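Local coordinates for protein cytochrome oxidase subunit II (Rhodothermus marinus, PDB 1W2L) that probably carries electrons through a covalently bound heme c, as the cytochrome c domain of subunit II of a caa3 oxygen reductase that reduces oxygen to water, at residues A[35-40]-A[55-60]; A[3-8]-A[87-92]. All coordinates share one frame; numbering follows the deposited sequence.

Contact 1. Residues A[35-40]-A[55-60]. With HEC (heme c), chain B; ACT (acetate ion), chain D.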
ATOM      1  N   LYS A  35      -9.102   0.813  -0.126  1.00 15.77           N
ATOM      2  CA  LYS A  35     -10.342   0.786   0.615  1.00 15.00           C
ATOM      3  C   LYS A  35     -10.494  -0.522   1.366  1.00 16.86           C
ATOM      4  O   LYS A  35     -10.596  -1.612   0.831  1.00 18.63           O
ATOM      5  CB  LYS A  35     -11.543   1.081  -0.291  1.00 16.46           C
ATOM      6  CG  LYS A  35     -12.839   1.222   0.527  1.00 23.08           C
ATOM      7  CD  LYS A  35     -14.046   1.458  -0.353  1.00 26.40           C
ATOM      8  CE  LYS A  35     -15.359   1.372   0.429  1.00 29.64           C
ATOM      9  NZ  LYS A  35     -16.518   1.287  -0.481  1.00 43.75           N
ATOM     10  N   GLY A  36     -10.511  -0.368   2.716  1.00 18.42           N
ATOM     11  CA  GLY A  36     -10.660  -1.521   3.562  1.00 19.44           C
ATOM     12  C   GLY A  36      -9.385  -2.336   3.766  1.00 16.31           C
ATOM     13  O   GLY A  36      -9.400  -3.417   4.395  1.00 20.67           O
ATOM     14  N   LEU A  37      -8.250  -1.897   3.218  1.00 14.91           N
ATOM     15  CA  LEU A  37      -7.041  -2.671   3.276  1.00 12.90           C
ATOM     16  C   LEU A  37      -6.519  -2.845   4.698  1.00 12.37           C
ATOM     17  O   LEU A  37      -6.247  -3.941   5.179  1.00 13.89           O
ATOM     18  CB  LEU A  37      -5.958  -2.037   2.389  1.00 12.46           C
ATOM     19  CG  LEU A  37      -4.554  -2.565   2.548  1.00 13.18           C
ATOM     20  CD1 LEU A  37      -4.495  -4.081   2.344  1.00 14.90           C
ATOM     21  CD2 LEU A  37      -3.594  -1.858   1.597  1.00 12.83           C
ATOM     22  N   TYR A  38      -6.335  -1.743   5.436  1.00 12.85           N
ATOM     23  CA  TYR A  38      -5.794  -1.810   6.775  1.00 12.45           C
ATOM     24  C   TYR A  38      -6.718  -2.590   7.688  1.00 13.25           C
ATOM     25  O   TYR A  38      -7.888  -2.234   7.818  1.00 15.21           O
ATOM     26  CB  TYR A  38      -5.562  -0.407   7.329  1.00 14.52           C
ATOM     27  CG  TYR A  38      -4.970  -0.405   8.709  1.00 12.85           C
ATOM     28  CD1 TYR A  38      -3.663  -0.828   8.953  1.00 14.15           C
ATOM     29  CD2 TYR A  38      -5.673   0.013   9.834  1.00 12.75           C
ATOM     30  CE1 TYR A  38      -3.102  -0.836  10.208  1.00 13.08           C
ATOM     31  CE2 TYR A  38      -5.130   0.035  11.090  1.00 13.15           C
ATOM     32  CZ  TYR A  38      -3.852  -0.390  11.299  1.00 12.13           C
ATOM     33  OH  TYR A  38      -3.339  -0.361  12.558  1.00 14.76           O
ATOM     34  N   GLY A  39      -6.147  -3.608   8.308  1.00 13.46           N
ATOM     35  CA  GLY A  39      -6.872  -4.513   9.181  1.00 17.39           C
ATOM     36  C   GLY A  39      -7.551  -5.667   8.492  1.00 16.30           C
ATOM     37  O   GLY A  39      -8.156  -6.463   9.206  1.00 20.20           O
ATOM     38  N   SER A  40      -7.397  -5.812   7.180  1.00 17.13           N
ATOM     39  CA  SER A  40      -7.928  -6.944   6.433  1.00 18.99           C
ATOM     40  C   SER A  40      -6.964  -8.107   6.410  1.00 18.31           C
ATOM     41  O   SER A  40      -5.779  -7.912   6.671  1.00 22.41           O
ATOM     42  CB  SER A  40      -8.285  -6.510   5.013  1.00 18.86           C
ATOM     43  OG  SER A  40      -7.143  -6.240   4.230  1.00 19.33           O
ATOM     44  N   ASN A  55       3.140  -2.842  10.049  1.00  9.73           N
ATOM     45  CA  ASN A  55       4.349  -3.459   9.534  1.00 10.39           C
ATOM     46  C   ASN A  55       4.166  -4.042   8.150  1.00  9.46           C
ATOM     47  O   ASN A  55       5.072  -3.968   7.293  1.00 10.96           O
ATOM     48  CB  ASN A  55       4.874  -4.530  10.478  1.00 11.28           C
ATOM     49  CG  ASN A  55       5.625  -3.924  11.646  1.00 13.95           C
ATOM     50  OD1 ASN A  55       6.067  -2.812  11.558  1.00 26.72           O
ATOM     51  ND2 ASN A  55       5.726  -4.636  12.707  1.00 18.80           N
ATOM     52  N   TYR A  56       3.022  -4.659   7.884  1.00  9.82           N
ATOM     53  CA  TYR A  56       2.787  -5.176   6.546  1.00  9.73           C
ATOM     54  C   TYR A  56       2.736  -4.071   5.510  1.00  9.53           C
ATOM     55  O   TYR A  56       3.259  -4.224   4.405  1.00 10.42           O
ATOM     56  CB  TYR A  56       1.487  -6.010   6.522  1.00 10.49           C
ATOM     57  CG  TYR A  56       1.060  -6.319   5.105  1.00  9.94           C
ATOM     58  CD1 TYR A  56       1.745  -7.292   4.394  1.00 11.64           C
ATOM     59  CD2 TYR A  56       0.070  -5.640   4.461  1.00  9.97           C
ATOM     60  CE1 TYR A  56       1.409  -7.591   3.090  1.00 12.02           C
ATOM     61  CE2 TYR A  56      -0.276  -5.932   3.153  1.00  9.83           C
ATOM     62  CZ  TYR A  56       0.398  -6.910   2.463  1.00 10.29           C
ATOM     63  OH  TYR A  56       0.091  -7.220   1.171  1.00 11.15           O
ATOM     64  N   LEU A  57       2.082  -2.971   5.825  1.00  9.87           N
ATOM     65  CA  LEU A  57       2.020  -1.858   4.890  1.00 10.50           C
ATOM     66  C   LEU A  57       3.421  -1.311   4.635  1.00 10.45           C
ATOM     67  O   LEU A  57       3.794  -1.022   3.507  1.00 11.77           O
ATOM     68  CB  LEU A  57       1.062  -0.789   5.392  1.00 11.23           C
ATOM     69  CG  LEU A  57      -0.395  -1.216   5.542  1.00 12.27           C
ATOM     70  CD1 LEU A  57      -1.235  -0.061   6.095  1.00 14.91           C
ATOM     71  CD2 LEU A  57      -0.951  -1.701   4.223  1.00 13.75           C
ATOM     72  N   ARG A  58       4.210  -1.161   5.691  1.00 11.09           N
ATOM     73  CA  ARG A  58       5.571  -0.648   5.595  1.00 13.30           C
ATOM     74  C   ARG A  58       6.397  -1.574   4.715  1.00 13.01           C
ATOM     75  O   ARG A  58       7.134  -1.096   3.822  1.00 14.15           O
ATOM     76  CB  ARG A  58       6.191  -0.407   7.002  1.00 16.25           C
ATOM     77  CG  ARG A  58       7.601   0.092   7.088  1.00 16.08           C
ATOM     78  CD  ARG A  58       8.028   0.073   8.593  1.00 21.15           C
ATOM     79  NE  ARG A  58       9.441   0.477   8.509  1.00 21.91           N
ATOM     80  CZ  ARG A  58       9.927   1.672   8.397  1.00 23.56           C
ATOM     81  NH1 ARG A  58       9.045   2.687   8.368  1.00 28.13           N
ATOM     82  NH2 ARG A  58      11.259   1.870   8.329  1.00 37.48           N
ATOM     83  N   GLU A  59       6.327  -2.855   4.958  1.00 12.30           N
ATOM     84  CA  GLU A  59       7.085  -3.875   4.231  1.00 13.95           C
ATOM     85  C   GLU A  59       6.671  -3.861   2.749  1.00 12.47           C
ATOM     86  O   GLU A  59       7.465  -4.000   1.832  1.00 13.11           O
ATOM     87  CB  GLU A  59       6.912  -5.280   4.749  1.00 17.02           C
ATOM     88  CG  GLU A  59       7.536  -6.447   4.020  1.00 28.53           C
ATOM     89  CD  GLU A  59       7.039  -7.864   4.133  1.00 35.22           C
ATOM     90  OE1 GLU A  59       5.813  -8.199   4.110  1.00 31.28           O
ATOM     91  OE2 GLU A  59       7.911  -8.773   4.243  1.00 43.99           O
ATOM     92  N   SER A  60       5.381  -3.710   2.489  1.00 11.10           N
ATOM     93  CA  SER A  60       4.858  -3.696   1.147  1.00 10.53           C
ATOM     94  C   SER A  60       5.412  -2.511   0.337  1.00 11.10           C
ATOM     95  O   SER A  60       5.670  -2.676  -0.876  1.00 13.31           O
ATOM     96  CB  SER A  60       3.329  -3.628   1.165  1.00 11.40           C
ATOM     97  OG  SER A  60       2.755  -4.799   1.669  1.00 13.52           O
TER
HETATM   98 FE   HEC B1100       1.363  -0.987  -4.720  1.00  7.18          FE
HETATM   99  CHA HEC B1100       0.516  -4.055  -3.480  1.00  8.36           C
HETATM  100  CHB HEC B1100       1.268   0.305  -1.568  1.00  7.75           C
HETATM  101  CHC HEC B1100       2.295   2.030  -5.957  1.00  7.91           C
HETATM  102  CHD HEC B1100       1.087  -2.209  -7.901  1.00  7.88           C
HETATM  103  NA  HEC B1100       0.987  -1.746  -2.883  1.00  7.68           N
HETATM  104  C1A HEC B1100       0.682  -3.058  -2.577  1.00  7.71           C
HETATM  105  C2A HEC B1100       0.344  -3.104  -1.177  1.00  8.00           C
HETATM  106  C3A HEC B1100       0.604  -1.906  -0.637  1.00  8.17           C
HETATM  107  C4A HEC B1100       1.009  -1.011  -1.710  1.00  7.15           C
HETATM  108  CMA HEC B1100       0.378  -1.436   0.800  1.00  9.86           C
HETATM  109  CAA HEC B1100      -0.286  -4.334  -0.512  1.00  9.74           C
HETATM  110  CBA HEC B1100      -1.775  -4.259  -0.843  1.00 10.88           C
HETATM  111  CGA HEC B1100      -2.688  -5.417  -0.313  1.00 11.50           C
HETATM  112  O1A HEC B1100      -3.787  -5.410  -0.810  1.00 13.30           O
HETATM  113  O2A HEC B1100      -2.189  -6.248   0.492  1.00 11.68           O
HETATM  114  NB  HEC B1100       1.704   0.828  -3.910  1.00  7.73           N
HETATM  115  C1B HEC B1100       1.571   1.136  -2.634  1.00  7.88           C
HETATM  116  C2B HEC B1100       1.861   2.572  -2.412  1.00  7.87           C
HETATM  117  C3B HEC B1100       2.222   3.033  -3.654  1.00  7.79           C
HETATM  118  C4B HEC B1100       2.091   1.973  -4.599  1.00  7.70           C
HETATM  119  CMB HEC B1100       1.736   3.293  -1.134  1.00  9.64           C
HETATM  120  CAB HEC B1100       2.668   4.423  -4.040  1.00  9.71           C
HETATM  121  CBB HEC B1100       3.882   4.847  -3.178  1.00 10.75           C
HETATM  122  NC  HEC B1100       1.686  -0.239  -6.536  1.00  8.06           N
HETATM  123  C1C HEC B1100       2.057   1.072  -6.828  1.00  7.27           C
HETATM  124  C2C HEC B1100       2.130   1.188  -8.306  1.00  7.98           C
HETATM  125  C3C HEC B1100       1.800   0.011  -8.828  1.00  8.40           C
HETATM  126  C4C HEC B1100       1.536  -0.900  -7.752  1.00  7.91           C
HETATM  127  CMC HEC B1100       2.493   2.504  -8.996  1.00  8.80           C
HETATM  128  CAC HEC B1100       1.541  -0.342 -10.299  1.00 10.13           C
HETATM  129  CBC HEC B1100       2.677  -0.156 -11.278  1.00 11.60           C
HETATM  130  ND  HEC B1100       0.935  -2.792  -5.515  1.00  8.78           N
HETATM  131  C1D HEC B1100       0.834  -3.075  -6.844  1.00  8.11           C
HETATM  132  C2D HEC B1100       0.407  -4.442  -7.037  1.00  7.97           C
HETATM  133  C3D HEC B1100       0.283  -4.928  -5.803  1.00  7.79           C
HETATM  134  C4D HEC B1100       0.604  -3.939  -4.843  1.00  7.82           C
HETATM  135  CMD HEC B1100       0.166  -5.068  -8.345  1.00  9.75           C
HETATM  136  CAD HEC B1100      -0.170  -6.393  -5.426  1.00 10.08           C
HETATM  137  CBD HEC B1100       0.988  -7.384  -5.513  1.00 10.62           C
HETATM  138  CGD HEC B1100       1.885  -7.268  -4.328  1.00 10.76           C
HETATM  139  O1D HEC B1100       3.062  -6.822  -4.452  1.00 12.80           O
HETATM  140  O2D HEC B1100       1.420  -7.583  -3.191  1.00 11.71           O
HETATM  141  C   ACT D1102      -0.861  -2.529  13.768  1.00 14.75           C
HETATM  142  O   ACT D1102      -1.177  -1.892  12.727  1.00 15.01           O
HETATM  143  OXT ACT D1102       0.115  -3.199  14.064  1.00 16.45           O
HETATM  144  CH3 ACT D1102      -1.923  -2.413  14.906  1.00 18.88           C
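Apolar packing joins the loop 35-40 to the helix segment 55-60, and Leu57 meets both loop residues that touch the helix, Leu37 and Tyr38. Its two methyl branches divide the work: CD2 meets Leu37 CD2 at 3.7 Å, the two leucines running past each other in opposite directions, while CD1 reaches Tyr38 CD1 at 3.8 Å, the side chains crossing at about a right angle. Ile92 and Ile95 of helix 85-96 also pack against Leu57.

The same leucines touch heme c. Leu57 CD2 lies 3.7 Å from the heme methyl CMA, and a chi1 of 168° turns Leu37 CG away from the backbone N, carrying CD1 to 3.5 Å from the propionate carbon CGA. Ser60 adds its CB against the pyrrole carbon C3A.

Two of the polar contacts go to bound groups. Tyr56 OH donates to propionate oxygen O2A at 2.6 Å, with that oxygen in the plane of the phenol at its edge; Arg42 is hydrogen-bonded to the heme as well. A phenylalanine in place of Tyr56 would probably leave O2A without this donor and the propionate less firmly fixed. Further out, Tyr38 OH donates to an acetate oxygen at 2.7 Å, the ion probably coming from the crystallisation liquor.

Other polar bonds are internal to each segment. In the helix, Ser60 OG sits over one face of the Tyr56 ring, offset toward the rim, and hydrogen-bonds to Tyr56 O, which also accepts from Ser60 N on the other face of its carbonyl plane. Within the loop, Leu37 to Ser40 form a type II turn with Gly39 at positive phi, and Leu37 O receives both Ser40 N and Ser40 OG. Together, turn and helix line the heme pocket of this cytochrome c domain around one propionate, the one bearing O1A and O2A.

Contact 2. Residues A[3-8]-A[87-92]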
ATOM      1  N   MET A   3       2.972  19.782   8.131  1.00 48.23           N
ATOM      2  CA  MET A   3       1.698  19.322   7.579  1.00 40.98           C
ATOM      3  C   MET A   3       1.326  17.972   8.221  1.00 31.67           C
ATOM      4  O   MET A   3       2.219  17.139   8.327  1.00 33.43           O
ATOM      5  CB  MET A   3       1.778  19.249   6.062  1.00 37.24           C
ATOM      6  CG  MET A   3       0.856  18.273   5.370  1.00 36.91           C
ATOM      7  SD  MET A   3       1.074  18.346   3.563  1.00 37.84           S
ATOM      8  CE  MET A   3      -0.589  18.091   2.986  1.00 57.08           C
ATOM      9  N   PRO A   4       0.070  17.803   8.636  1.00 33.61           N
ATOM     10  CA  PRO A   4      -0.410  16.540   9.208  1.00 30.66           C
ATOM     11  C   PRO A   4      -0.226  15.337   8.310  1.00 29.13           C
ATOM     12  O   PRO A   4      -0.345  15.406   7.095  1.00 28.05           O
ATOM     13  CB  PRO A   4      -1.938  16.760   9.307  1.00 35.06           C
ATOM     14  CG  PRO A   4      -2.061  18.240   9.532  1.00 41.17           C
ATOM     15  CD  PRO A   4      -1.005  18.848   8.647  1.00 40.02           C
ATOM     16  N   LEU A   5       0.066  14.189   8.889  1.00 25.98           N
ATOM     17  CA  LEU A   5       0.468  13.036   8.093  1.00 22.21           C
ATOM     18  C   LEU A   5      -0.613  12.599   7.150  1.00 20.31           C
ATOM     19  O   LEU A   5      -0.280  12.243   6.043  1.00 19.82           O
ATOM     20  CB  LEU A   5       0.796  11.892   9.075  1.00 24.27           C
ATOM     21  CG  LEU A   5       2.171  11.971   9.743  1.00 26.57           C
ATOM     22  CD1 LEU A   5       2.274  10.839  10.756  1.00 27.83           C
ATOM     23  CD2 LEU A   5       3.305  11.921   8.737  1.00 30.06           C
ATOM     24  N   ALA A   6      -1.887  12.539   7.484  1.00 22.76           N
ATOM     25  CA  ALA A   6      -2.923  12.063   6.582  1.00 22.61           C
ATOM     26  C   ALA A   6      -2.944  12.939   5.335  1.00 24.25           C
ATOM     27  O   ALA A   6      -3.143  12.471   4.216  1.00 23.44           O
ATOM     28  CB  ALA A   6      -4.276  12.084   7.306  1.00 34.09           C
ATOM     29  N   GLU A   7      -2.737  14.240   5.522  1.00 24.11           N
ATOM     30  CA  GLU A   7      -2.831  15.206   4.434  1.00 24.87           C
ATOM     31  C   GLU A   7      -1.638  15.028   3.514  1.00 22.14           C
ATOM     32  O   GLU A   7      -1.717  15.040   2.272  1.00 21.58           O
ATOM     33  CB  GLU A   7      -2.937  16.641   4.970  1.00 30.70           C
ATOM     34  CG  GLU A   7      -3.649  17.651   4.094  1.00 39.68           C
ATOM     35  CD  GLU A   7      -3.351  19.091   4.474  1.00 45.87           C
ATOM     36  OE1 GLU A   7      -3.261  19.331   5.697  1.00 54.27           O
ATOM     37  OE2 GLU A   7      -3.211  19.978   3.597  1.00 57.54           O
ATOM     38  N   LEU A   8      -0.454  14.869   4.136  1.00 20.53           N
ATOM     39  CA  LEU A   8       0.738  14.636   3.297  1.00 19.01           C
ATOM     40  C   LEU A   8       0.554  13.302   2.578  1.00 15.83           C
ATOM     41  O   LEU A   8       0.932  13.162   1.416  1.00 16.24           O
ATOM     42  CB  LEU A   8       1.988  14.631   4.133  1.00 20.06           C
ATOM     43  CG  LEU A   8       3.316  14.184   3.573  1.00 19.12           C
ATOM     44  CD1 LEU A   8       3.742  15.039   2.394  1.00 25.36           C
ATOM     45  CD2 LEU A   8       4.362  14.157   4.675  1.00 25.21           C
ATOM     46  N   GLU A  87       7.526  10.110   4.887  1.00 17.66           N
ATOM     47  CA  GLU A  87       6.682   9.793   3.729  1.00 15.57           C
ATOM     48  C   GLU A  87       6.011   8.453   3.917  1.00 14.79           C
ATOM     49  O   GLU A  87       4.849   8.322   3.579  1.00 13.19           O
ATOM     50  CB  GLU A  87       7.554   9.775   2.471  1.00 18.10           C
ATOM     51  CG  GLU A  87       7.981  11.191   2.056  1.00 21.88           C
ATOM     52  CD  GLU A  87       8.973  11.196   0.900  1.00 27.41           C
ATOM     53  OE1 GLU A  87       9.820  10.266   0.840  1.00 28.24           O
ATOM     54  OE2 GLU A  87       8.958  12.118   0.049  1.00 39.30           O
ATOM     55  N   VAL A  88       6.720   7.442   4.426  1.00 14.42           N
ATOM     56  CA  VAL A  88       6.079   6.138   4.644  1.00 13.62           C
ATOM     57  C   VAL A  88       4.968   6.288   5.678  1.00 12.88           C
ATOM     58  O   VAL A  88       3.873   5.748   5.512  1.00 12.90           O
ATOM     59  CB  VAL A  88       7.106   5.066   5.069  1.00 14.50           C
ATOM     60  CG1 VAL A  88       6.429   3.771   5.467  1.00 16.83           C
ATOM     61  CG2 VAL A  88       8.083   4.848   3.906  1.00 17.00           C
ATOM     62  N   ALA A  89       5.272   6.981   6.776  1.00 14.19           N
ATOM     63  CA  ALA A  89       4.283   7.156   7.815  1.00 14.87           C
ATOM     64  C   ALA A  89       3.031   7.854   7.265  1.00 12.99           C
ATOM     65  O   ALA A  89       1.888   7.500   7.627  1.00 14.80           O
ATOM     66  CB  ALA A  89       4.844   7.946   8.981  1.00 15.10           C
ATOM     67  N   ALA A  90       3.229   8.849   6.418  1.00 13.87           N
ATOM     68  CA  ALA A  90       2.134   9.604   5.822  1.00 13.63           C
ATOM     69  C   ALA A  90       1.290   8.749   4.904  1.00 12.51           C
ATOM     70  O   ALA A  90       0.071   8.754   4.989  1.00 13.05           O
ATOM     71  CB  ALA A  90       2.689  10.803   5.038  1.00 15.19           C
ATOM     72  N   LEU A  91       1.932   7.980   4.049  1.00 11.92           N
ATOM     73  CA  LEU A  91       1.194   7.081   3.170  1.00 11.54           C
ATOM     74  C   LEU A  91       0.372   6.106   3.984  1.00 11.58           C
ATOM     75  O   LEU A  91      -0.751   5.786   3.652  1.00 12.62           O
ATOM     76  CB  LEU A  91       2.136   6.328   2.222  1.00 10.20           C
ATOM     77  CG  LEU A  91       2.652   7.168   1.048  1.00 11.47           C
ATOM     78  CD1 LEU A  91       3.904   6.556   0.476  1.00 14.16           C
ATOM     79  CD2 LEU A  91       1.626   7.362  -0.042  1.00 13.86           C
ATOM     80  N   ILE A  92       0.958   5.558   5.047  1.00 11.67           N
ATOM     81  CA  ILE A  92       0.213   4.602   5.881  1.00 13.20           C
ATOM     82  C   ILE A  92      -0.966   5.263   6.576  1.00 13.67           C
ATOM     83  O   ILE A  92      -2.033   4.649   6.651  1.00 14.31           O
ATOM     84  CB  ILE A  92       1.199   3.859   6.790  1.00 15.07           C
ATOM     85  CG1 ILE A  92       2.051   2.956   5.896  1.00 17.17           C
ATOM     86  CG2 ILE A  92       0.449   3.069   7.855  1.00 22.36           C
ATOM     87  CD1 ILE A  92       3.146   2.191   6.598  1.00 20.87           C
TER
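Leu5 and Ala90 bring the two helices together, their CA atoms 4.4 Å apart, close enough for Ala90 CB to lie 3.4 Å from the backbone oxygen Leu5 O. Pro4 is the N-cap residue of helix 5-15, so the contact falls on that helix's first turn.

Ala90 points its methyl toward the other helix, between the side chains of Leu5 and Leu8. Leu5 CD2 passes alongside the Ala90 backbone, 3.8 Å from Ala90 N, and its CD1 branch extends to Ala89 CB at 4.3 Å. This is the pairing of N-terminal and C-terminal helices that defines the cytochrome c fold, with a small residue where the backbones come closest. Leu8 comes at the Ala90 methyl from another direction: its CB-CA bond is not aimed at the partner helix, but with CG anti to the backbone N (chi1 169°) the branch swings back, bringing CG to 3.7 Å from Ala90 CB and CD2 to 3.8 Å from the same methyl. Leu12, one turn further along helix 5-15, carries the interface on by packing against Glu87, Ala90 and Leu91, and Leu91 in turn touches the heme.

How the contacts relate
Contact 2 pairs the N-terminal and C-terminal helices, and contact 1 is nested inside the loop it closes: helix 5-15 comes first, then the loop 35-40, helix 54-62 and finally helix 85-96. The contacts lie about 15 Å apart, centre to centre, yet they touch where helix 54-62 meets helix 85-96, the next helix in the chain. There Ile92 CD1 packs 3.6 Å from Arg58 N. Helix 85-96 therefore faces the N-terminal helix with one side and the heme-lining helix with another. Pairing of the terminal helices and the pocket around one propionate of the heme thus belong to one compact cytochrome c domain built around the cofactor.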